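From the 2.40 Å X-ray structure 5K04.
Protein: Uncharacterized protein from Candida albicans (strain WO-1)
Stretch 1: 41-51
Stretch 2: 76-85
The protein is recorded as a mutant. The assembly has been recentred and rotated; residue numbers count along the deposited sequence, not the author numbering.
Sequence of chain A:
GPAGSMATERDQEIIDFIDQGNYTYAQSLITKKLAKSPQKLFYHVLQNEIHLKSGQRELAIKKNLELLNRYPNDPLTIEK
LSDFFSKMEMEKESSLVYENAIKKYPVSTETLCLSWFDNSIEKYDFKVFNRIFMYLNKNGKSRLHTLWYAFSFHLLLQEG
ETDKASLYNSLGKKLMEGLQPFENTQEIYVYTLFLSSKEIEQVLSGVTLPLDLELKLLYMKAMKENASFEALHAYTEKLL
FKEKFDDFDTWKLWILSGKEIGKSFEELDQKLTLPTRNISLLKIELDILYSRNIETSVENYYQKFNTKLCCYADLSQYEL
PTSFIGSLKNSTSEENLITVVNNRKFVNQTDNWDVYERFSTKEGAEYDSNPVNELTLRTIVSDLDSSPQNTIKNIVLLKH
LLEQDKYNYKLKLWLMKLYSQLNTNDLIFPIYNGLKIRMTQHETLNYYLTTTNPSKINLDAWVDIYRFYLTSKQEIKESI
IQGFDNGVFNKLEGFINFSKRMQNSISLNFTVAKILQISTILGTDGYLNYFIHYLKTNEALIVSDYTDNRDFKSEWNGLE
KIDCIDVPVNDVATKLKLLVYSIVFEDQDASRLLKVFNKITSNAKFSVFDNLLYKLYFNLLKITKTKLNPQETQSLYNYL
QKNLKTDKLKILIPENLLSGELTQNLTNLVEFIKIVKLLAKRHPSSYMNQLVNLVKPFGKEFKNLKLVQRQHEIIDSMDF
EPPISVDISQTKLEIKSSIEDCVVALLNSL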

# COMPACT_ATOMS: atom_id res chain seq x y z
N LEU A 41 9.58 -12.07 -42.16
CA LEU A 41 10.87 -12.76 -42.20
C LEU A 41 11.75 -12.34 -41.03
O LEU A 41 12.33 -13.19 -40.35
CB LEU A 41 11.57 -12.49 -43.52
N PHE A 42 11.83 -11.03 -40.78
CA PHE A 42 12.69 -10.54 -39.71
C PHE A 42 12.24 -11.05 -38.34
O PHE A 42 13.07 -11.29 -37.46
CB PHE A 42 12.73 -9.01 -39.72
N TYR A 43 10.93 -11.23 -38.17
CA TYR A 43 10.39 -11.76 -36.92
C TYR A 43 10.99 -13.13 -36.59
O TYR A 43 11.51 -13.34 -35.50
CB TYR A 43 8.87 -11.84 -37.01
CG TYR A 43 8.21 -12.44 -35.79
CD1 TYR A 43 7.87 -11.64 -34.70
CD2 TYR A 43 7.93 -13.80 -35.72
CE1 TYR A 43 7.27 -12.19 -33.58
CE2 TYR A 43 7.34 -14.36 -34.61
CZ TYR A 43 7.01 -13.55 -33.53
OH TYR A 43 6.41 -14.11 -32.42
N HIS A 44 10.90 -14.06 -37.54
CA HIS A 44 11.35 -15.43 -37.28
C HIS A 44 12.84 -15.48 -36.97
O HIS A 44 13.28 -16.26 -36.12
CB HIS A 44 11.02 -16.32 -38.47
CG HIS A 44 9.60 -16.20 -38.95
ND1 HIS A 44 8.53 -16.68 -38.22
CD2 HIS A 44 9.08 -15.65 -40.07
CE1 HIS A 44 7.41 -16.43 -38.87
NE2 HIS A 44 7.72 -15.81 -40.00
N VAL A 45 13.63 -14.64 -37.65
CA VAL A 45 15.06 -14.56 -37.35
C VAL A 45 15.28 -14.03 -35.94
O VAL A 45 16.19 -14.49 -35.23
CB VAL A 45 15.76 -13.67 -38.37
N LEU A 46 14.47 -13.07 -35.51
CA LEU A 46 14.52 -12.62 -34.13
C LEU A 46 14.17 -13.75 -33.17
O LEU A 46 14.78 -13.88 -32.10
CB LEU A 46 13.58 -11.43 -33.94
CG LEU A 46 13.58 -10.87 -32.53
CD1 LEU A 46 15.01 -10.74 -32.05
CD2 LEU A 46 12.91 -9.53 -32.55
N GLN A 47 13.20 -14.57 -33.55
CA GLN A 47 12.87 -15.76 -32.77
C GLN A 47 14.05 -16.71 -32.70
O GLN A 47 14.50 -17.09 -31.61
CB GLN A 47 11.66 -16.46 -33.38
CG GLN A 47 10.40 -15.62 -33.33
CD GLN A 47 10.05 -15.21 -31.92
OE1 GLN A 47 9.60 -14.09 -31.67
NE2 GLN A 47 10.27 -16.13 -30.97
N ASN A 48 14.56 -17.12 -33.86
CA ASN A 48 15.69 -18.04 -33.92
C ASN A 48 16.80 -17.63 -32.97
O ASN A 48 17.35 -18.45 -32.24
CB ASN A 48 16.22 -18.12 -35.36
N GLU A 49 17.12 -16.33 -32.95
CA GLU A 49 18.23 -15.84 -32.15
C GLU A 49 17.86 -15.69 -30.68
O GLU A 49 18.76 -15.67 -29.82
CB GLU A 49 18.72 -14.54 -32.74
CG GLU A 49 19.05 -14.73 -34.22
CD GLU A 49 19.22 -13.43 -34.97
OE1 GLU A 49 19.01 -12.38 -34.34
OE2 GLU A 49 19.61 -13.46 -36.16
N ILE A 50 16.57 -15.62 -30.37
CA ILE A 50 16.14 -15.77 -28.98
C ILE A 50 16.33 -17.20 -28.51
O ILE A 50 16.85 -17.45 -27.41
CB ILE A 50 14.68 -15.36 -28.84
N HIS A 51 15.89 -18.16 -29.32
CA HIS A 51 16.08 -19.57 -28.98
C HIS A 51 17.56 -19.87 -28.77
O HIS A 51 17.92 -20.68 -27.90
CB HIS A 51 15.50 -20.47 -30.07
N LEU A 76 5.86 -5.71 -33.94
CA LEU A 76 6.14 -6.83 -33.04
C LEU A 76 7.63 -7.14 -33.00
O LEU A 76 8.18 -7.38 -31.92
CB LEU A 76 5.35 -8.07 -33.47
CG LEU A 76 3.89 -8.14 -33.03
CD1 LEU A 76 3.25 -9.45 -33.47
CD2 LEU A 76 3.78 -7.97 -31.52
N THR A 77 8.29 -7.14 -34.16
CA THR A 77 9.72 -7.42 -34.20
C THR A 77 10.51 -6.34 -33.47
O THR A 77 11.46 -6.64 -32.75
CB THR A 77 10.18 -7.56 -35.65
OG1 THR A 77 10.23 -6.27 -36.27
CG2 THR A 77 9.22 -8.42 -36.43
N ILE A 78 10.11 -5.07 -33.65
CA ILE A 78 10.78 -3.98 -32.95
C ILE A 78 10.64 -4.15 -31.45
O ILE A 78 11.62 -4.05 -30.70
CB ILE A 78 10.22 -2.63 -33.42
CG1 ILE A 78 10.62 -2.36 -34.87
CG2 ILE A 78 10.70 -1.50 -32.50
CD1 ILE A 78 9.73 -1.35 -35.58
N GLU A 79 9.41 -4.43 -30.99
CA GLU A 79 9.15 -4.60 -29.56
C GLU A 79 10.05 -5.68 -28.97
O GLU A 79 10.63 -5.50 -27.90
CB GLU A 79 7.68 -4.95 -29.32
CG GLU A 79 6.68 -3.81 -29.58
CD GLU A 79 5.22 -4.23 -29.45
OE1 GLU A 79 4.94 -5.44 -29.26
OE2 GLU A 79 4.33 -3.34 -29.53
N LYS A 80 10.19 -6.80 -29.68
CA LYS A 80 10.98 -7.90 -29.13
C LYS A 80 12.46 -7.55 -29.09
O LYS A 80 13.11 -7.72 -28.06
CB LYS A 80 10.72 -9.18 -29.92
CG LYS A 80 9.28 -9.60 -29.84
CD LYS A 80 9.06 -10.99 -30.40
CE LYS A 80 7.63 -11.44 -30.11
NZ LYS A 80 7.52 -12.93 -30.18
N LEU A 81 12.99 -7.02 -30.19
CA LEU A 81 14.36 -6.52 -30.19
C LEU A 81 14.62 -5.59 -29.00
O LEU A 81 15.49 -5.86 -28.17
CB LEU A 81 14.68 -5.79 -31.50
CG LEU A 81 15.02 -6.61 -32.73
CD1 LEU A 81 15.29 -5.67 -33.88
CD2 LEU A 81 16.22 -7.50 -32.48
N SER A 82 13.85 -4.50 -28.90
CA SER A 82 14.03 -3.55 -27.80
C SER A 82 13.89 -4.25 -26.46
O SER A 82 14.57 -3.89 -25.50
CB SER A 82 13.03 -2.40 -27.90
OG SER A 82 11.71 -2.86 -27.71
N ASP A 83 13.02 -5.25 -26.39
CA ASP A 83 12.94 -6.07 -25.19
C ASP A 83 14.24 -6.84 -24.97
O ASP A 83 14.80 -6.84 -23.87
CB ASP A 83 11.75 -7.02 -25.28
CG ASP A 83 11.51 -7.77 -24.00
OD1 ASP A 83 12.03 -7.34 -22.95
OD2 ASP A 83 10.79 -8.79 -24.04
N PHE A 84 14.76 -7.47 -26.03
CA PHE A 84 15.97 -8.28 -25.90
C PHE A 84 17.16 -7.44 -25.45
O PHE A 84 17.90 -7.84 -24.54
CB PHE A 84 16.29 -8.99 -27.23
CG PHE A 84 15.37 -10.14 -27.54
CD1 PHE A 84 15.41 -11.31 -26.80
CD2 PHE A 84 14.48 -10.06 -28.60
CE1 PHE A 84 14.56 -12.37 -27.11
CE2 PHE A 84 13.62 -11.10 -28.90
CZ PHE A 84 13.66 -12.26 -28.16
N PHE A 85 17.37 -6.28 -26.07
CA PHE A 85 18.53 -5.46 -25.71
C PHE A 85 18.41 -4.92 -24.30
O PHE A 85 19.40 -4.86 -23.56
CB PHE A 85 18.71 -4.32 -26.72
CG PHE A 85 19.09 -4.79 -28.09
CD1 PHE A 85 20.37 -5.26 -28.35
CD2 PHE A 85 18.17 -4.76 -29.13
CE1 PHE A 85 20.72 -5.69 -29.62
CE2 PHE A 85 18.51 -5.19 -30.39
CZ PHE A 85 19.79 -5.66 -30.64

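Two helices, 42-51 and 76-85, run side by side in nearly the same direction, their axes 25° apart and 9.5 Å at closest approach, burying 449 Å² in total. The main bump is Leu-46. Its CA-to-CB bond points toward the second helix, and its side chain (chi1 t, chi2 p) fills the hollow framed by Thr-77, Lys-80, Leu-81 and Phe-84. There CD2 of Leu-46 lies 3.2 Å from O of Thr-77 and 3.4 Å from CB of Lys-80, while its CD1 lies 3.5 Å from both CD2 of Leu-81 and CE2 of Phe-84. A branched, purely apolar side chain suits this buried pocket, reaching backbone and side chains at once. Where the backbones come closest, Tyr-43 and Thr-77 have CA atoms 5.2 Å apart; the small Thr-77 fits this narrow gap, its CG2 at the edge of the Tyr-43 ring and 3.5 Å from CB of Tyr-43. One turn on, Lys-80 extends across the groove with chi2 to chi4 all t. Its NZ donates hydrogen bonds to OH of Tyr-43 (2.8 Å) and OE1 of Gln-47 (2.8 Å); its CB lies against CD2 of Leu-46, and its charged tip finds polar partners. Farther along, where the helices have diverged, the Phe-84 ring reaches across, its CZ 3.3 Å from CB of Ile-50, whose side chain is modelled no farther than CB.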